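Hypothetical protein jhp0584 (Helicobacter pylori J99, PDB 4R7K) is of unknown function but belongs to the SRPBCC (START-like) family, whose helix-grip fold commonly encloses a pocket for hydrophobic ligands. Local coordinates at residues A[57-60]-A[61-65]; A[64-67]-A[68-71]; A[177-180]-A[181-184]. One frame throughout, in Å; residues are numbered along the deposited sequence.

Contact 1 of 3, residues A[57-60]-A[61-65]; sequences FNKV and VQHLR
Phe57 and Val61 meet on the inward side of a single helix, one turn apart. The CG2 methyl of Val61 sits over one face of the Phe57 ring, 3.9 Å from the ring centroid, a CH-pi contact offset toward the CZ rim. Both side chains suit a buried helix face: the branched valine offers a methyl at a fixed place beside its backbone N, and the phenylalanine, with CG anti to its own N (chi1 173°), carries its flat ring forward to receive it. On the outer side Lys59 serves two partners. Its NZ gives a hydrogen bond to Gln62 OE1 at 2.9 Å, the two side chains running alongside each other and pointing the same way. The bend of the lysine at chi2 (54°) brings its CD to 3.3 Å from His63 CE1, where aliphatic carbon lies against the imidazole, and a second bend at chi3 turns the end of the chain toward Gln62.

Underneath runs the i to i+4 ladder of an alpha-helix. Val61 N reaches Phe57 O at 3.0 Å in a nearly straight bond, whereas Leu64 N meets Val60 O at 2.9 Å with a distinctly bent N-H (135°). The imidazole of His63 also has Lys59 O over one face, but its ND1 is hydrogen-bonded to Ser190 OG on the C-terminal helix. Further out, the carboxylate of Asp56 accepts from the backbone N of Lys59, and Leu114 of strand 103-114 and Val143 of strand 136-146 back the apolar side.

The chemistry is thus divided by face: hydrocarbon is turned to the sheet, while an ammonium and an amide oxygen pair at the partly exposed surface, a charged donor meeting a neutral acceptor, so that this bond itself brings the lysine no counter-ion.

Contact 2 of 3, residues A[64-67]-A[68-71]; sequences LRDA and SHWE
Asp66 OD1 is gripped from both the side chain and the backbone of Ser68: OG donates to it at 2.7 Å and the backbone N at 3.0 Å. The second of these bonds makes an Asx turn just where the chain leaves helix 57-65. Both donors approach from the same face of the carboxylate plane, OG from well above it, and Thr88 OG1 bonds to the same oxygen. Three bonds on one oxygen should favour the ionised aspartate. Serine fits its place because OG, lodged between the backbone N and the carbonyl carbon (chi1 70°), is turned back to the oxygen that its own N-H already uses.

Two overlapping beta turns follow. His69 N donates to Asp66 O at 3.0 Å almost straight, and Trp70 N reaches Ala67 O at 3.3 Å from above the carbonyl plane, a longer and less direct bond. Ala67, small and buried, lets the indole lie right against the chain: its CA stands 3.6 Å from the centroid of the five-membered ring, only 8° off the normal, and its CB rests over the same ring system. At the indole edge NE1 donates to Leu64 O at 2.9 Å, with the acceptor close to the ring plane. This bond satisfies a carbonyl from the last turn of the helix, and together with the alanine under its face it fixes the rotation of the tryptophan. Trp182 and Phe98 meet the indole edge-to-face from elsewhere in the fold.

The ring of His69 crosses the aspartate side chain at about a right angle, and its ND1 is hydrogen-bonded to Tyr189 OH. On its other nitrogen, one water lying in the ring plane bonds to His69 NE2 and donates to Asp66 OD2 at 2.8 Å.

Contact 3 of 3, residues A[177-180]-A[181-184]; sequences NGHQ and AWLD
Gln180 meets Asp184 one turn further along the C-terminal helix, and the backbone supplies the firm link: Asp184 N donates to Gln180 O at 2.8 Å. Their side chains merely lean together. With CG anti to the backbone N (chi1 -166°) and a bend at chi2, the glutamine amide is brought near the aspartate, the two side chains crossing at a slant, with Gln180 NE2 3.6 Å from Asp184 OD1 and the amide and carboxylate planes 70° apart. The stronger partner is elsewhere: OE1 accepts from Asn48 ND2, a use of the amide that suits a buried glutamine facing a strand.

His179 accepts through its O from Leu183 N at 3.0 Å. Its imidazole stacks on His139, while CD2 comes no nearer than 4.4 Å to CE3 at the edge of the Trp182 indole, a loose aromatic neighbourhood. Ala181 has its CB 3.4 Å from Gly178 O, and its N bonds to Asn177 O. A methyl is a small enough side chain for this position, where Tyr74 of the same chain and Val171 of the third subunit both pack on it.

At the start of the segment, Asn177 ND2 donates to Asn177 OD1 of the second subunit, so this turn of helix belongs to the assembly as well as to the chain. Inward, helix 174-190 lies across the antiparallel sheet as in a helix-grip fold: Gln180 and Asp184 touch Val50 of strand 44-53, Leu183 rests on Ile153 and Thr155 of strand 150-160, and Trp182 meets Trp141 of strand 136-146.

In the fold
After strand 44-53 the chain enters helix 57-65, whose successive turns make contact 1. Contact 2 takes over directly, overlapping it at Leu64 and Arg65, and turns the chain into helix 70-73; the two centres are 9 Å apart, and His63 packs against His69. Strands 99-100 through 150-160 then complete the sheet before contact 3 follows in series, within helix 174-190. All three are local, so none closes a long loop, and none nests or crosses. One link between distant parts is a pair of tryptophans: Trp70 CD2 of contact 2 lies 3.7 Å from Trp182 CZ2 of contact 3. Val60, His63 and His69 also reach the end of helix 174-190, although contacts 1 and 3 do not touch.

Contact 1 of 3, residues A[57-60]-A[61-65]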
loop_
_atom_site.group_PDB
_atom_site.type_symbol
_atom_site.label_atom_id
_atom_site.label_comp_id
_atom_site.label_asym_id
_atom_site.label_seq_id
_atom_site.Cartn_x
_atom_site.Cartn_y
_atom_site.Cartn_z
ATOM N N PHE A 57 23.654 11.660 -11.569
ATOM C CA PHE A 57 24.282 10.975 -10.443
ATOM C C PHE A 57 24.635 11.934 -9.317
ATOM O O PHE A 57 24.254 11.715 -8.188
ATOM C CB PHE A 57 25.533 10.228 -10.905
ATOM C CG PHE A 57 26.357 9.622 -9.791
ATOM C CD1 PHE A 57 26.030 8.379 -9.265
ATOM C CD2 PHE A 57 27.508 10.250 -9.340
ATOM C CE1 PHE A 57 26.803 7.809 -8.270
ATOM C CE2 PHE A 57 28.282 9.690 -8.331
ATOM C CZ PHE A 57 27.938 8.466 -7.800
ATOM N N ASN A 58 25.384 12.982 -9.634
ATOM C CA ASN A 58 25.824 13.938 -8.602
ATOM C C ASN A 58 24.682 14.521 -7.793
ATOM O O ASN A 58 24.776 14.653 -6.572
ATOM C CB ASN A 58 26.707 15.020 -9.226
ATOM C CG ASN A 58 28.142 14.541 -9.408
ATOM O OD1 ASN A 58 28.660 13.754 -8.588
ATOM N ND2 ASN A 58 28.794 15.011 -10.446
ATOM N N LYS A 59 23.598 14.853 -8.470
ATOM C CA LYS A 59 22.452 15.451 -7.811
ATOM C C LYS A 59 21.793 14.456 -6.862
ATOM O O LYS A 59 21.385 14.800 -5.774
ATOM C CB LYS A 59 21.478 15.993 -8.879
ATOM C CG LYS A 59 20.387 16.932 -8.383
ATOM C CD LYS A 59 20.885 18.140 -7.580
ATOM C CE LYS A 59 21.788 19.074 -8.349
ATOM N NZ LYS A 59 22.210 20.232 -7.506
ATOM N N VAL A 60 21.710 13.210 -7.271
ATOM C CA VAL A 60 21.110 12.190 -6.428
ATOM C C VAL A 60 21.942 12.002 -5.164
ATOM O O VAL A 60 21.407 11.971 -4.052
ATOM C CB VAL A 60 20.946 10.866 -7.205
ATOM C CG1 VAL A 60 20.550 9.732 -6.267
ATOM C CG2 VAL A 60 19.928 11.039 -8.316
ATOM N N VAL A 61 23.263 11.932 -5.326
ATOM C CA VAL A 61 24.155 11.758 -4.179
ATOM C C VAL A 61 23.972 12.942 -3.206
ATOM O O VAL A 61 23.854 12.784 -1.988
ATOM C CB VAL A 61 25.615 11.599 -4.644
ATOM C CG1 VAL A 61 26.579 11.614 -3.477
ATOM C CG2 VAL A 61 25.802 10.326 -5.435
ATOM N N GLN A 62 23.902 14.145 -3.761
ATOM C CA GLN A 62 23.734 15.300 -2.946
ATOM C C GLN A 62 22.461 15.234 -2.148
ATOM O O GLN A 62 22.459 15.541 -0.957
ATOM C CB GLN A 62 23.691 16.518 -3.842
ATOM C CG GLN A 62 23.483 17.782 -3.073
ATOM C CD GLN A 62 23.314 18.962 -3.971
ATOM O OE1 GLN A 62 23.272 18.829 -5.206
ATOM N NE2 GLN A 62 23.193 20.132 -3.365
ATOM N N HIS A 63 21.368 14.839 -2.790
ATOM C CA HIS A 63 20.080 14.823 -2.094
ATOM C C HIS A 63 19.891 13.657 -1.147
ATOM O O HIS A 63 18.987 13.687 -0.299
ATOM C CB HIS A 63 18.916 14.907 -3.058
ATOM C CG HIS A 63 18.843 16.199 -3.792
ATOM N ND1 HIS A 63 18.403 16.291 -5.090
ATOM C CD2 HIS A 63 19.157 17.459 -3.407
ATOM C CE1 HIS A 63 18.445 17.551 -5.477
ATOM N NE2 HIS A 63 18.910 18.279 -4.476
ATOM N N LEU A 64 20.733 12.651 -1.278
ATOM C CA LEU A 64 20.719 11.526 -0.347
ATOM C C LEU A 64 21.660 11.825 0.816
ATOM O O LEU A 64 21.278 11.649 1.971
ATOM C CB LEU A 64 21.160 10.236 -1.030
ATOM C CG LEU A 64 21.331 9.057 -0.084
ATOM C CD1 LEU A 64 20.008 8.736 0.596
ATOM C CD2 LEU A 64 21.831 7.844 -0.844
ATOM N N ARG A 65 22.894 12.233 0.516
ATOM C CA ARG A 65 23.865 12.581 1.566
ATOM C C ARG A 65 23.497 13.802 2.419
ATOM O O ARG A 65 23.824 13.856 3.611
ATOM C CB ARG A 65 25.237 12.903 0.970
ATOM C CG ARG A 65 26.008 11.744 0.404
ATOM C CD ARG A 65 27.393 12.281 0.029
ATOM N NE ARG A 65 28.185 12.622 1.224
ATOM C CZ ARG A 65 29.354 13.268 1.217
ATOM N NH1 ARG A 65 29.882 13.717 0.077
ATOM N NH2 ARG A 65 29.990 13.476 2.369
#

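Contact 2 of 3, residues A[64-67]-A[68-71]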
loop_
_atom_site.group_PDB
_atom_site.type_symbol
_atom_site.label_atom_id
_atom_site.label_comp_id
_atom_site.label_asym_id
_atom_site.label_seq_id
_atom_site.Cartn_x
_atom_site.Cartn_y
_atom_site.Cartn_z
ATOM N N LEU A 64 20.733 12.651 -1.278
ATOM C CA LEU A 64 20.719 11.526 -0.347
ATOM C C LEU A 64 21.660 11.825 0.816
ATOM O O LEU A 64 21.278 11.649 1.971
ATOM C CB LEU A 64 21.160 10.236 -1.030
ATOM C CG LEU A 64 21.331 9.057 -0.084
ATOM C CD1 LEU A 64 20.008 8.736 0.596
ATOM C CD2 LEU A 64 21.831 7.844 -0.844
ATOM N N ARG A 65 22.894 12.233 0.516
ATOM C CA ARG A 65 23.865 12.581 1.566
ATOM C C ARG A 65 23.497 13.802 2.419
ATOM O O ARG A 65 23.824 13.856 3.611
ATOM C CB ARG A 65 25.237 12.903 0.970
ATOM C CG ARG A 65 26.008 11.744 0.404
ATOM C CD ARG A 65 27.393 12.281 0.029
ATOM N NE ARG A 65 28.185 12.622 1.224
ATOM C CZ ARG A 65 29.354 13.268 1.217
ATOM N NH1 ARG A 65 29.882 13.717 0.077
ATOM N NH2 ARG A 65 29.990 13.476 2.369
ATOM N N ASP A 66 22.920 14.825 1.812
ATOM C CA ASP A 66 22.557 15.997 2.606
ATOM C C ASP A 66 21.155 15.766 3.153
ATOM O O ASP A 66 20.142 16.040 2.514
ATOM C CB ASP A 66 22.684 17.284 1.819
ATOM C CG ASP A 66 22.375 18.513 2.662
ATOM O OD1 ASP A 66 21.786 18.410 3.753
ATOM O OD2 ASP A 66 22.687 19.586 2.202
ATOM N N ALA A 67 21.126 15.251 4.370
ATOM C CA ALA A 67 19.891 14.876 5.025
ATOM C C ALA A 67 18.902 16.010 5.227
ATOM O O ALA A 67 17.759 15.746 5.553
ATOM C CB ALA A 67 20.199 14.187 6.352
ATOM N N SER A 68 19.331 17.266 5.069
ATOM C CA SER A 68 18.393 18.394 5.170
ATOM C C SER A 68 17.334 18.331 4.051
ATOM O O SER A 68 16.260 18.880 4.198
ATOM C CB SER A 68 19.114 19.758 5.162
ATOM O OG SER A 68 19.676 20.045 3.889
ATOM N N HIS A 69 17.625 17.640 2.954
ATOM C CA HIS A 69 16.653 17.503 1.847
ATOM C C HIS A 69 15.569 16.453 2.069
ATOM O O HIS A 69 14.505 16.518 1.452
ATOM C CB HIS A 69 17.376 17.145 0.559
ATOM C CG HIS A 69 18.349 18.181 0.106
ATOM N ND1 HIS A 69 17.960 19.350 -0.505
ATOM C CD2 HIS A 69 19.700 18.222 0.172
ATOM C CE1 HIS A 69 19.028 20.080 -0.772
ATOM N NE2 HIS A 69 20.098 19.404 -0.388
ATOM N N TRP A 70 15.855 15.477 2.924
ATOM C CA TRP A 70 14.961 14.327 3.148
ATOM C C TRP A 70 13.520 14.734 3.425
ATOM O O TRP A 70 12.572 14.238 2.793
ATOM C CB TRP A 70 15.484 13.488 4.318
ATOM C CG TRP A 70 16.752 12.747 4.042
ATOM C CD1 TRP A 70 17.577 12.880 2.951
ATOM C CD2 TRP A 70 17.436 11.871 4.947
ATOM N NE1 TRP A 70 18.682 12.081 3.093
ATOM C CE2 TRP A 70 18.627 11.459 4.311
ATOM C CE3 TRP A 70 17.142 11.376 6.225
ATOM C CZ2 TRP A 70 19.510 10.577 4.898
ATOM C CZ3 TRP A 70 18.019 10.513 6.807
ATOM C CH2 TRP A 70 19.199 10.110 6.138
ATOM N N GLU A 71 13.355 15.644 4.355
ATOM C CA GLU A 71 12.021 16.095 4.758
ATOM C C GLU A 71 11.259 16.746 3.610
ATOM O O GLU A 71 10.026 16.739 3.567
ATOM C CB GLU A 71 12.132 17.058 5.951
ATOM C CG GLU A 71 10.788 17.350 6.574
ATOM C CD GLU A 71 10.869 18.220 7.805
ATOM O OE1 GLU A 71 9.861 18.261 8.535
ATOM O OE2 GLU A 71 11.925 18.850 8.046
HETATM O O HOH W 1 22.960 20.453 -0.458
HETATM O O HOH W 2 15.315 16.283 6.450
#

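Contact 3 of 3, residues A[177-180]-A[181-184]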
loop_
_atom_site.group_PDB
_atom_site.type_symbol
_atom_site.label_atom_id
_atom_site.label_comp_id
_atom_site.label_asym_id
_atom_site.label_seq_id
_atom_site.Cartn_x
_atom_site.Cartn_y
_atom_site.Cartn_z
ATOM N N ASN A 177 6.958 -0.335 1.202
ATOM C CA ASN A 177 6.245 0.768 0.638
ATOM C C ASN A 177 6.846 2.099 1.068
ATOM O O ASN A 177 6.892 3.008 0.257
ATOM C CB ASN A 177 4.754 0.644 0.984
ATOM C CG ASN A 177 4.075 -0.457 0.163
ATOM O OD1 ASN A 177 3.669 -1.488 0.693
ATOM N ND2 ASN A 177 4.080 -0.289 -1.139
ATOM N N GLY A 178 7.310 2.198 2.316
ATOM C CA GLY A 178 7.973 3.406 2.804
ATOM C C GLY A 178 9.275 3.656 2.046
ATOM O O GLY A 178 9.552 4.763 1.611
ATOM N N HIS A 179 10.069 2.621 1.882
ATOM C CA HIS A 179 11.326 2.785 1.166
ATOM C C HIS A 179 11.134 3.086 -0.299
ATOM O O HIS A 179 11.912 3.873 -0.900
ATOM C CB HIS A 179 12.210 1.598 1.395
ATOM C CG HIS A 179 12.871 1.625 2.733
ATOM N ND1 HIS A 179 13.941 0.821 3.045
ATOM C CD2 HIS A 179 12.700 2.458 3.789
ATOM C CE1 HIS A 179 14.330 1.077 4.284
ATOM N NE2 HIS A 179 13.612 2.086 4.747
ATOM N N GLN A 180 10.074 2.540 -0.880
ATOM C CA GLN A 180 9.770 2.870 -2.268
ATOM C C GLN A 180 9.466 4.349 -2.366
ATOM O O GLN A 180 9.819 5.007 -3.365
ATOM C CB GLN A 180 8.578 2.084 -2.778
ATOM C CG GLN A 180 8.451 2.141 -4.281
ATOM C CD GLN A 180 9.596 1.447 -5.014
ATOM O OE1 GLN A 180 10.209 0.481 -4.521
ATOM N NE2 GLN A 180 9.850 1.897 -6.228
ATOM N N ALA A 181 8.736 4.862 -1.375
ATOM C CA ALA A 181 8.407 6.293 -1.351
ATOM C C ALA A 181 9.665 7.157 -1.225
ATOM O O ALA A 181 9.723 8.257 -1.781
ATOM C CB ALA A 181 7.417 6.618 -0.227
ATOM N N TRP A 182 10.662 6.659 -0.486
ATOM C CA TRP A 182 11.931 7.372 -0.312
ATOM C C TRP A 182 12.587 7.464 -1.682
ATOM O O TRP A 182 12.968 8.555 -2.113
ATOM C CB TRP A 182 12.894 6.639 0.631
ATOM C CG TRP A 182 14.003 7.526 1.193
ATOM C CD1 TRP A 182 14.635 8.557 0.555
ATOM C CD2 TRP A 182 14.674 7.371 2.460
ATOM N NE1 TRP A 182 15.583 9.115 1.378
ATOM C CE2 TRP A 182 15.629 8.404 2.553
ATOM C CE3 TRP A 182 14.500 6.504 3.560
ATOM C CZ2 TRP A 182 16.442 8.574 3.677
ATOM C CZ3 TRP A 182 15.311 6.685 4.688
ATOM C CH2 TRP A 182 16.253 7.712 4.737
ATOM N N LEU A 183 12.675 6.335 -2.390
ATOM C CA LEU A 183 13.288 6.326 -3.722
ATOM C C LEU A 183 12.525 7.174 -4.723
ATOM O O LEU A 183 13.136 7.932 -5.472
ATOM C CB LEU A 183 13.428 4.907 -4.298
ATOM C CG LEU A 183 14.280 3.897 -3.536
ATOM C CD1 LEU A 183 14.328 2.627 -4.316
ATOM C CD2 LEU A 183 15.706 4.392 -3.369
ATOM N N ASP A 184 11.187 7.077 -4.731
ATOM C CA ASP A 184 10.409 7.832 -5.708
ATOM C C ASP A 184 10.570 9.327 -5.435
ATOM O O ASP A 184 10.647 10.128 -6.371
ATOM C CB ASP A 184 8.945 7.424 -5.689
ATOM C CG ASP A 184 8.715 5.984 -6.216
ATOM O OD1 ASP A 184 9.594 5.401 -6.890
ATOM O OD2 ASP A 184 7.627 5.464 -5.953
#